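Local coordinates for hypothetical protein (Lactobacillus plantarum, PDB 2IAY) that is of unknown function but belongs to the DUF1831 family and may have a role in amino-acid metabolism, at residues A[17-31]-A[99-113]. Numbering follows the deposited sequence. Where two conformers were deposited one is given.
Sequences YTLSPTVKKYTLMDL and RYILANFIERDILTT
Strands 17-19 and 111-113 pair antiparallel in a small three-stranded sheet, and the loop after 17-19 is tied to the loop before 111-113 by one aspartate, D109. T18 and T112 form the hydrogen-bonded pair, with T18 N to T112 O at 2.8 Å and the return bond from T112 N to T18 O; S20 N continues the pairing with a nearly straight bond to I110 O (175°). In the type I turn S20-V23, S20 OG accepts from T22 N, an ST turn, and gives its own proton to D109 OD1 at 2.7 Å, arriving from above the carboxylate plane. T22 OG1 donates to the syn lone pair of D109 OD2 at 2.6 Å, and K24 NZ forms a salt bridge to the same oxygen at 2.9 Å. The D109 side chain turns its carboxylate onto the turn, CG lying opposite its backbone N (chi1 -172°). Replacing D109 by alanine is likely to leave the S20 and T22 hydroxyls without their carboxylate acceptor, the K24 ammonium without this counter-charge, and the turn less firmly tied to the 108-110 loop. Beyond the turn, I110 CD1 packs on L31 CG at 3.7 Å, while its CG2 meets L28 CD2, joining helix 25-30 and the residue after it to that loop. Just after helix 92-107, R108 NH2 makes a salt bridge to D30 OD2, which lies in the guanidinium plane, as T27 CG2 sits over one guanidinium face. At the far end L102 CD1 lies over one face of the Y17 ring in a CH-pi contact, 4.0 Å from its centroid; R99 NH1 gives Y17 OH a weak bond, its guanidinium also bridging to D13. Strand 70-76 adds M72 against Y17 and L102. Together these contacts bring the C-terminal helix-loop-strand unit against an N-terminal strand-turn-helix, making 111-113 an outer strand of an antiparallel sheet with 17-19 in the middle.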
ATOM      1  N   TYR A  17      -3.289   5.759  -7.162  1.00  8.62           N
ATOM      2  CA  TYR A  17      -1.882   5.422  -7.303  1.00  8.84           C
ATOM      3  C   TYR A  17      -1.738   4.480  -8.477  1.00  8.65           C
ATOM      4  O   TYR A  17      -2.554   3.581  -8.680  1.00 10.08           O
ATOM      5  CB  TYR A  17      -1.347   4.773  -6.003  1.00  7.64           C
ATOM      6  CG  TYR A  17      -1.238   5.769  -4.905  1.00  8.19           C
ATOM      7  CD1 TYR A  17      -2.299   5.997  -4.049  1.00  9.34           C
ATOM      8  CD2 TYR A  17      -0.082   6.508  -4.732  1.00  9.44           C
ATOM      9  CE1 TYR A  17      -2.212   6.937  -3.049  1.00  9.75           C
ATOM     10  CE2 TYR A  17       0.004   7.430  -3.719  1.00 10.93           C
ATOM     11  CZ  TYR A  17      -1.080   7.656  -2.901  1.00 10.69           C
ATOM     12  OH  TYR A  17      -1.021   8.592  -1.901  1.00 14.71           O
ATOM     13  N   THR A  18      -0.680   4.699  -9.257  1.00  7.74           N
ATOM     14  CA  THR A  18      -0.350   3.890 -10.410  1.00  8.04           C
ATOM     15  C   THR A  18       0.976   3.206 -10.213  1.00  8.37           C
ATOM     16  O   THR A  18       1.945   3.800  -9.769  1.00  9.16           O
ATOM     17  CB  THR A  18      -0.262   4.813 -11.627  1.00  9.66           C
ATOM     18  OG1 THR A  18      -1.538   5.421 -11.830  1.00 10.80           O
ATOM     19  CG2 THR A  18       0.112   4.064 -12.917  1.00 11.13           C
ATOM     20  N   LEU A  19       1.052   1.941 -10.581  1.00  8.81           N
ATOM     21  CA  LEU A  19       2.307   1.199 -10.522  1.00  8.08           C
ATOM     22  C   LEU A  19       3.230   1.717 -11.618  1.00  9.37           C
ATOM     23  O   LEU A  19       2.838   1.816 -12.746  1.00 11.60           O
ATOM     24  CB  LEU A  19       2.025  -0.290 -10.692  1.00  9.56           C
ATOM     25  CG  LEU A  19       3.232  -1.239 -10.563  1.00  8.18           C
ATOM     26  CD1 LEU A  19       3.790  -1.260  -9.143  1.00 10.42           C
ATOM     27  CD2 LEU A  19       2.886  -2.633 -11.025  1.00  9.72           C
ATOM     28  N   SER A  20       4.467   2.004 -11.276  1.00  8.77           N
ATOM     29  CA  SER A  20       5.411   2.450 -12.266  1.00  8.56           C
ATOM     30  C   SER A  20       5.636   1.374 -13.302  1.00  8.28           C
ATOM     31  O   SER A  20       5.914   0.233 -12.958  1.00  8.91           O
ATOM     32  CB  SER A  20       6.747   2.819 -11.666  1.00  8.96           C
ATOM     33  OG  SER A  20       7.648   3.025 -12.735  1.00 10.51           O
ATOM     34  N   PRO A  21       5.627   1.743 -14.608  1.00  8.87           N
ATOM     35  CA  PRO A  21       5.915   0.780 -15.657  1.00  9.22           C
ATOM     36  C   PRO A  21       7.389   0.351 -15.685  1.00 10.72           C
ATOM     37  O   PRO A  21       7.734  -0.541 -16.442  1.00 13.70           O
ATOM     38  CB  PRO A  21       5.521   1.515 -16.934  1.00 12.03           C
ATOM     39  CG  PRO A  21       5.707   2.941 -16.618  1.00 13.90           C
ATOM     40  CD  PRO A  21       5.281   3.062 -15.157  1.00 11.30           C
ATOM     41  N   THR A  22       8.214   1.001 -14.871  1.00 10.15           N
ATOM     42  CA  THR A  22       9.636   0.701 -14.781  1.00 10.67           C
ATOM     43  C   THR A  22      10.028   0.198 -13.403  1.00 10.78           C
ATOM     44  O   THR A  22      11.215   0.175 -13.074  1.00 12.06           O
ATOM     45  CB  THR A  22      10.479   1.937 -15.164  1.00 10.76           C
ATOM     46  OG1 THR A  22      10.113   3.071 -14.363  1.00 12.27           O
ATOM     47  CG2 THR A  22      10.262   2.269 -16.615  1.00 14.27           C
ATOM     48  N   VAL A  23       9.063  -0.291 -12.629  1.00  9.36           N
ATOM     49  CA  VAL A  23       9.324  -0.794 -11.283  1.00  8.16           C
ATOM     50  C   VAL A  23      10.349  -1.937 -11.315  1.00  8.44           C
ATOM     51  O   VAL A  23      10.288  -2.819 -12.159  1.00 10.62           O
ATOM     52  CB  VAL A  23       8.020  -1.185 -10.597  1.00  8.03           C
ATOM     53  CG1 VAL A  23       7.366  -2.434 -11.225  1.00  9.68           C
ATOM     54  CG2 VAL A  23       8.232  -1.414  -9.119  1.00  9.15           C
ATOM     55  N   LYS A  24      11.232  -1.943 -10.338  1.00  7.31           N
ATOM     56  CA  LYS A  24      12.343  -2.888 -10.295  1.00  7.49           C
ATOM     57  C   LYS A  24      12.254  -3.759  -9.056  1.00  6.98           C
ATOM     58  O   LYS A  24      12.060  -3.294  -7.937  1.00  8.26           O
ATOM     59  CB  LYS A  24      13.683  -2.149 -10.309  1.00  8.52           C
ATOM     60  CG  LYS A  24      13.907  -1.380 -11.633  1.00 10.23           C
ATOM     61  CD  LYS A  24      14.983  -0.299 -11.526  1.00 11.91           C
ATOM     62  CE  LYS A  24      14.685   0.937 -12.378  1.00 15.44           C
ATOM     63  NZ  LYS A  24      13.548   1.680 -11.804  1.00 15.21           N
ATOM     64  N   LYS A  25      12.535  -5.056  -9.264  1.00  7.76           N
ATOM     65  CA  LYS A  25      12.661  -6.056  -8.194  1.00  7.69           C
ATOM     66  C   LYS A  25      13.539  -5.548  -7.065  1.00  6.91           C
ATOM     67  O   LYS A  25      13.146  -5.601  -5.891  1.00  6.93           O
ATOM     68  CB  LYS A  25      13.286  -7.352  -8.802  1.00  6.98           C
ATOM     69  CG  LYS A  25      13.699  -8.396  -7.790  1.00  7.41           C
ATOM     70  CD  LYS A  25      14.547  -9.512  -8.393  1.00  8.28           C
ATOM     71  CE  LYS A  25      14.894 -10.524  -7.328  1.00  8.09           C
ATOM     72  NZ  LYS A  25      15.636 -11.649  -7.904  1.00  9.98           N
ATOM     73  N   TYR A  26      14.741  -5.078  -7.386  1.00  6.83           N
ATOM     74  CA  TYR A  26      15.678  -4.744  -6.324  1.00  7.68           C
ATOM     75  C   TYR A  26      15.221  -3.497  -5.584  1.00  8.33           C
ATOM     76  O   TYR A  26      15.535  -3.340  -4.416  1.00  8.54           O
ATOM     77  CB  TYR A  26      17.124  -4.572  -6.845  1.00  8.93           C
ATOM     78  CG  TYR A  26      17.720  -5.849  -7.419  1.00 12.00           C
ATOM     79  CD1 TYR A  26      17.552  -7.078  -6.827  1.00 13.59           C
ATOM     80  CD2 TYR A  26      18.473  -5.780  -8.590  1.00 14.97           C
ATOM     81  CE1 TYR A  26      18.118  -8.245  -7.432  1.00 15.01           C
ATOM     82  CE2 TYR A  26      19.044  -6.843  -9.141  1.00 18.09           C
ATOM     83  CZ  TYR A  26      18.862  -8.056  -8.586  1.00 17.60           C
ATOM     84  OH  TYR A  26      19.481  -9.097  -9.249  1.00 22.57           O
ATOM     85  N   THR A  27      14.535  -2.587  -6.269  1.00  7.23           N
ATOM     86  CA  THR A  27      13.994  -1.415  -5.612  1.00  7.88           C
ATOM     87  C   THR A  27      12.858  -1.796  -4.651  1.00  7.78           C
ATOM     88  O   THR A  27      12.794  -1.308  -3.506  1.00  8.32           O
ATOM     89  CB  THR A  27      13.561  -0.372  -6.615  1.00  8.63           C
ATOM     90  OG1 THR A  27      14.678  -0.094  -7.442  1.00  9.67           O
ATOM     91  CG2 THR A  27      13.105   0.938  -5.914  1.00 11.60           C
ATOM     92  N   LEU A  28      11.973  -2.689  -5.089  1.00  7.91           N
ATOM     93  CA  LEU A  28      10.931  -3.204  -4.184  1.00  7.68           C
ATOM     94  C   LEU A  28      11.571  -3.755  -2.914  1.00  7.58           C
ATOM     95  O   LEU A  28      11.145  -3.473  -1.787  1.00  7.99           O
ATOM     96  CB  LEU A  28      10.048  -4.256  -4.859  1.00  8.07           C
ATOM     97  CG  LEU A  28       9.108  -3.718  -5.933  1.00  7.49           C
ATOM     98  CD1 LEU A  28       8.525  -4.883  -6.678  1.00 10.73           C
ATOM     99  CD2 LEU A  28       7.989  -2.851  -5.353  1.00  8.84           C
HETATM  100  N   MSE A  29      12.603  -4.579  -3.076  1.00  8.14           N
HETATM  101  CA  MSE A  29      13.297  -5.197  -1.944  0.67  7.16           C
HETATM  102  C   MSE A  29      13.900  -4.134  -1.064  1.00  7.82           C
HETATM  103  O   MSE A  29      13.840  -4.187   0.150  1.00  9.34           O
HETATM  104  CB  MSE A  29      14.414  -6.138  -2.448  0.67  7.71           C
HETATM  105  CG  MSE A  29      13.822  -7.354  -3.119  0.67  7.52           C
HETATM  106 SE   MSE A  29      15.186  -8.540  -3.812  0.50 14.67          SE
HETATM  107  CE  MSE A  29      14.014 -10.119  -3.984  0.67 17.29           C
ATOM    108  N   ASP A  30      14.518  -3.145  -1.685  1.00  8.64           N
ATOM    109  CA  ASP A  30      15.158  -2.051  -0.952  1.00  8.86           C
ATOM    110  C   ASP A  30      14.165  -1.248  -0.111  1.00  9.86           C
ATOM    111  O   ASP A  30      14.531  -0.711   0.926  1.00 13.08           O
ATOM    112  CB  ASP A  30      15.904  -1.120  -1.925  1.00  9.69           C
ATOM    113  CG  ASP A  30      16.821  -0.138  -1.212  1.00 10.84           C
ATOM    114  OD1 ASP A  30      17.648  -0.630  -0.404  1.00 11.74           O
ATOM    115  OD2 ASP A  30      16.738   1.102  -1.485  1.00 12.16           O
ATOM    116  N   LEU A  31      12.906  -1.177  -0.535  1.00  9.11           N
ATOM    117  CA  LEU A  31      11.856  -0.462   0.200  1.00  9.23           C
ATOM    118  C   LEU A  31      11.102  -1.357   1.163  1.00  9.77           C
ATOM    119  O   LEU A  31      10.128  -0.892   1.767  1.00 12.56           O
ATOM    120  CB  LEU A  31      10.883   0.214  -0.787  1.00 10.48           C
ATOM    121  CG  LEU A  31      11.291   1.599  -1.308  1.00 11.06           C
ATOM    122  CD1 LEU A  31      11.205   2.670  -0.277  1.00 13.40           C
ATOM    123  CD2 LEU A  31      12.677   1.671  -1.954  1.00 11.77           C
ATOM    124  N   ARG A  99       0.532   8.475   3.925  1.00  6.73           N
ATOM    125  CA  ARG A  99       1.162   9.321   2.908  1.00  7.06           C
ATOM    126  C   ARG A  99       2.678   9.354   3.001  1.00  6.92           C
ATOM    127  O   ARG A  99       3.377   9.392   1.994  1.00  7.70           O
ATOM    128  CB  ARG A  99       0.594  10.729   2.966  1.00  6.86           C
ATOM    129  CG  ARG A  99      -0.849  10.884   2.483  1.00  6.93           C
ATOM    130  CD  ARG A  99      -1.048  10.500   1.023  1.00  7.89           C
ATOM    131  NE  ARG A  99      -2.356  11.025   0.589  1.00  8.34           N
ATOM    132  CZ  ARG A  99      -3.395  10.343   0.135  1.00  8.10           C
ATOM    133  NH1 ARG A  99      -3.280   9.076  -0.185  1.00  8.58           N
ATOM    134  NH2 ARG A  99      -4.569  10.948   0.014  1.00  9.02           N
ATOM    135  N   TYR A 100       3.204   9.339   4.223  1.00  7.12           N
ATOM    136  CA  TYR A 100       4.635   9.289   4.447  1.00  6.95           C
ATOM    137  C   TYR A 100       5.244   8.017   3.852  1.00  6.54           C
ATOM    138  O   TYR A 100       6.266   8.066   3.196  1.00  8.08           O
ATOM    139  CB  TYR A 100       4.892   9.395   5.980  1.00  7.94           C
ATOM    140  CG  TYR A 100       6.355   9.483   6.341  1.00  9.50           C
ATOM    141  CD1 TYR A 100       7.135   8.359   6.481  1.00 12.32           C
ATOM    142  CD2 TYR A 100       6.965  10.722   6.461  1.00 12.06           C
ATOM    143  CE1 TYR A 100       8.517   8.482   6.776  1.00 15.51           C
ATOM    144  CE2 TYR A 100       8.293  10.858   6.777  1.00 15.96           C
ATOM    145  CZ  TYR A 100       9.052   9.749   6.918  1.00 14.71           C
ATOM    146  OH  TYR A 100      10.372   9.909   7.211  1.00 21.47           O
ATOM    147  N   ILE A 101       4.613   6.881   4.121  1.00  6.55           N
ATOM    148  CA  ILE A 101       5.063   5.618   3.607  1.00  8.10           C
ATOM    149  C   ILE A 101       5.060   5.638   2.082  1.00  7.45           C
ATOM    150  O   ILE A 101       6.033   5.243   1.413  1.00  9.46           O
ATOM    151  CB  ILE A 101       4.191   4.446   4.168  1.00  8.46           C
ATOM    152  CG1 ILE A 101       4.403   4.286   5.674  1.00  8.40           C
ATOM    153  CG2 ILE A 101       4.501   3.140   3.424  1.00 10.45           C
ATOM    154  CD1 ILE A 101       3.282   3.517   6.379  1.00 10.56           C
ATOM    155  N   LEU A 102       3.935   6.048   1.502  1.00  7.99           N
ATOM    156  CA  LEU A 102       3.810   6.045   0.050  1.00  8.68           C
ATOM    157  C   LEU A 102       4.679   7.075  -0.641  1.00  8.55           C
ATOM    158  O   LEU A 102       5.071   6.880  -1.770  1.00  8.72           O
ATOM    159  CB  LEU A 102       2.350   6.172  -0.369  1.00  9.44           C
ATOM    160  CG  LEU A 102       1.426   5.048   0.105  1.00 11.01           C
ATOM    161  CD1 LEU A 102       0.003   5.238  -0.416  1.00 14.53           C
ATOM    162  CD2 LEU A 102       1.969   3.691  -0.310  1.00 12.06           C
ATOM    163  N   ALA A 103       5.027   8.157   0.049  1.00  8.62           N
ATOM    164  CA  ALA A 103       5.900   9.150  -0.537  1.00  7.77           C
ATOM    165  C   ALA A 103       7.244   8.530  -0.869  1.00  8.23           C
ATOM    166  O   ALA A 103       7.851   8.867  -1.849  1.00  8.51           O
ATOM    167  CB  ALA A 103       6.108  10.325   0.448  1.00 10.67           C
ATOM    168  N   ASN A 104       7.720   7.607  -0.050  1.00  7.69           N
ATOM    169  CA  ASN A 104       8.956   6.911  -0.343  1.00  8.22           C
ATOM    170  C   ASN A 104       8.843   6.068  -1.641  1.00  7.55           C
ATOM    171  O   ASN A 104       9.798   5.955  -2.381  1.00  8.46           O
ATOM    172  CB  ASN A 104       9.396   6.005   0.805  1.00  9.33           C
ATOM    173  CG  ASN A 104       9.883   6.742   2.006  1.00 11.32           C
ATOM    174  OD1 ASN A 104      10.445   7.832   1.884  1.00 12.44           O
ATOM    175  ND2 ASN A 104       9.752   6.118   3.167  1.00 13.67           N
ATOM    176  N   PHE A 105       7.669   5.459  -1.840  1.00  7.28           N
ATOM    177  CA  PHE A 105       7.439   4.684  -3.042  1.00  7.55           C
ATOM    178  C   PHE A 105       7.389   5.586  -4.281  1.00  7.38           C
ATOM    179  O   PHE A 105       7.861   5.193  -5.341  1.00  8.63           O
ATOM    180  CB  PHE A 105       6.145   3.878  -2.914  1.00  6.76           C
ATOM    181  CG  PHE A 105       6.114   2.786  -1.864  1.00  6.73           C
ATOM    182  CD1 PHE A 105       7.190   2.480  -1.049  1.00  8.70           C
ATOM    183  CD2 PHE A 105       4.954   2.069  -1.720  1.00  9.10           C
ATOM    184  CE1 PHE A 105       7.061   1.486  -0.085  1.00  8.57           C
ATOM    185  CE2 PHE A 105       4.852   1.052  -0.777  1.00  9.56           C
ATOM    186  CZ  PHE A 105       5.902   0.794   0.071  1.00  8.72           C
ATOM    187  N   ILE A 106       6.851   6.797  -4.117  1.00  7.84           N
ATOM    188  CA  ILE A 106       6.839   7.784  -5.223  1.00  7.55           C
ATOM    189  C   ILE A 106       8.272   8.222  -5.554  1.00  8.89           C
ATOM    190  O   ILE A 106       8.675   8.264  -6.704  1.00 10.52           O
ATOM    191  CB  ILE A 106       5.975   8.980  -4.867  1.00  8.21           C
ATOM    192  CG1 ILE A 106       4.518   8.533  -4.828  1.00 10.01           C
ATOM    193  CG2 ILE A 106       6.171  10.074  -5.929  1.00 10.83           C
ATOM    194  CD1 ILE A 106       3.559   9.571  -4.303  1.00 12.17           C
ATOM    195  N   GLU A 107       9.071   8.475  -4.541  1.00  8.28           N
ATOM    196  CA  GLU A 107      10.460   8.922  -4.750  1.00  9.73           C
ATOM    197  C   GLU A 107      11.404   7.875  -5.328  1.00  9.47           C
ATOM    198  O   GLU A 107      12.426   8.214  -5.919  1.00 12.66           O
ATOM    199  CB  GLU A 107      11.006   9.433  -3.425  1.00 11.66           C
ATOM    200  CG  GLU A 107      10.329  10.767  -3.013  1.00 14.44           C
ATOM    201  CD  GLU A 107      10.211  11.810  -4.140  1.00 20.40           C
ATOM    202  OE1 GLU A 107      11.242  12.142  -4.758  1.00 24.22           O
ATOM    203  OE2 GLU A 107       9.071  12.282  -4.422  1.00 21.22           O
ATOM    204  N   ARG A 108      11.019   6.613  -5.218  1.00  8.53           N
ATOM    205  CA  ARG A 108      11.860   5.502  -5.660  0.50  8.67           C
ATOM    206  C   ARG A 108      11.269   4.732  -6.846  1.00  7.30           C
ATOM    207  O   ARG A 108      11.639   3.613  -7.108  1.00  9.31           O
ATOM    208  CB  ARG A 108      12.211   4.599  -4.481  0.50  8.97           C
ATOM    209  CG  ARG A 108      12.839   5.349  -3.305  0.50 10.71           C
ATOM    210  CD  ARG A 108      14.296   5.705  -3.529  0.50 12.23           C
ATOM    211  NE  ARG A 108      15.113   4.504  -3.441  0.50  9.24           N
ATOM    212  CZ  ARG A 108      15.687   3.873  -4.467  0.50  9.32           C
ATOM    213  NH1 ARG A 108      15.668   4.352  -5.724  0.50 11.33           N
ATOM    214  NH2 ARG A 108      16.332   2.755  -4.222  0.50 10.35           N
ATOM    215  N   ASP A 109      10.362   5.361  -7.603  1.00  8.42           N
ATOM    216  CA  ASP A 109       9.876   4.772  -8.861  1.00  9.03           C
ATOM    217  C   ASP A 109       9.135   3.464  -8.666  1.00  8.57           C
ATOM    218  O   ASP A 109       9.275   2.546  -9.466  1.00  8.98           O
ATOM    219  CB  ASP A 109      11.001   4.644  -9.917  1.00 10.14           C
ATOM    220  CG  ASP A 109      10.523   4.214 -11.306  1.00 10.83           C
ATOM    221  OD1 ASP A 109       9.478   4.693 -11.760  1.00 10.99           O
ATOM    222  OD2 ASP A 109      11.207   3.399 -11.978  1.00 12.78           O
ATOM    223  N   ILE A 110       8.306   3.409  -7.621  1.00  7.73           N
ATOM    224  CA  ILE A 110       7.402   2.289  -7.414  1.00  7.19           C
ATOM    225  C   ILE A 110       5.977   2.666  -7.782  1.00  7.54           C
ATOM    226  O   ILE A 110       5.311   1.909  -8.508  1.00  7.95           O
ATOM    227  CB  ILE A 110       7.512   1.707  -5.979  1.00  8.80           C
ATOM    228  CG1 ILE A 110       8.952   1.141  -5.745  1.00 10.16           C
ATOM    229  CG2 ILE A 110       6.422   0.667  -5.726  1.00  8.46           C
ATOM    230  CD1 ILE A 110       9.287   0.851  -4.303  1.00 12.29           C
ATOM    231  N   LEU A 111       5.521   3.813  -7.280  1.00  7.19           N
ATOM    232  CA  LEU A 111       4.174   4.338  -7.557  1.00  7.59           C
ATOM    233  C   LEU A 111       4.278   5.756  -8.094  1.00  7.89           C
ATOM    234  O   LEU A 111       5.223   6.476  -7.751  1.00  8.75           O
ATOM    235  CB  LEU A 111       3.322   4.385  -6.281  1.00  8.07           C
ATOM    236  CG  LEU A 111       3.030   3.052  -5.596  1.00  7.31           C
ATOM    237  CD1 LEU A 111       2.217   3.309  -4.310  1.00  8.61           C
ATOM    238  CD2 LEU A 111       2.287   2.090  -6.545  1.00  9.45           C
ATOM    239  N   THR A 112       3.265   6.153  -8.842  1.00  7.45           N
ATOM    240  CA  THR A 112       3.008   7.569  -9.153  1.00  7.99           C
ATOM    241  C   THR A 112       1.568   7.897  -8.790  1.00  8.32           C
ATOM    242  O   THR A 112       0.774   7.015  -8.506  1.00  8.94           O
ATOM    243  CB  THR A 112       3.274   7.895 -10.604  1.00  9.26           C
ATOM    244  OG1 THR A 112       2.370   7.147 -11.421  1.00 10.12           O
ATOM    245  CG2 THR A 112       4.714   7.638 -10.970  1.00 10.06           C
ATOM    246  N   THR A 113       1.238   9.172  -8.764  1.00  8.61           N
ATOM    247  CA  THR A 113      -0.155   9.583  -8.658  0.50  7.71           C
ATOM    248  C   THR A 113      -0.388  10.740  -9.629  1.00  8.63           C
ATOM    249  O   THR A 113       0.540  11.251 -10.250  1.00  9.33           O
ATOM    250  CB  THR A 113      -0.542   9.878  -7.165  0.50  9.52           C
ATOM    251  OG1 THR A 113      -1.938  10.137  -7.027  0.50  7.73           O
ATOM    252  CG2 THR A 113       0.223  11.031  -6.597  0.50 11.31           C
TER
HETATM  253  O   HOH W   1      11.582   0.824  -9.249  1.00 10.49           O
HETATM  254  O   HOH W   2      17.491   1.707  -6.575  1.00 21.43           O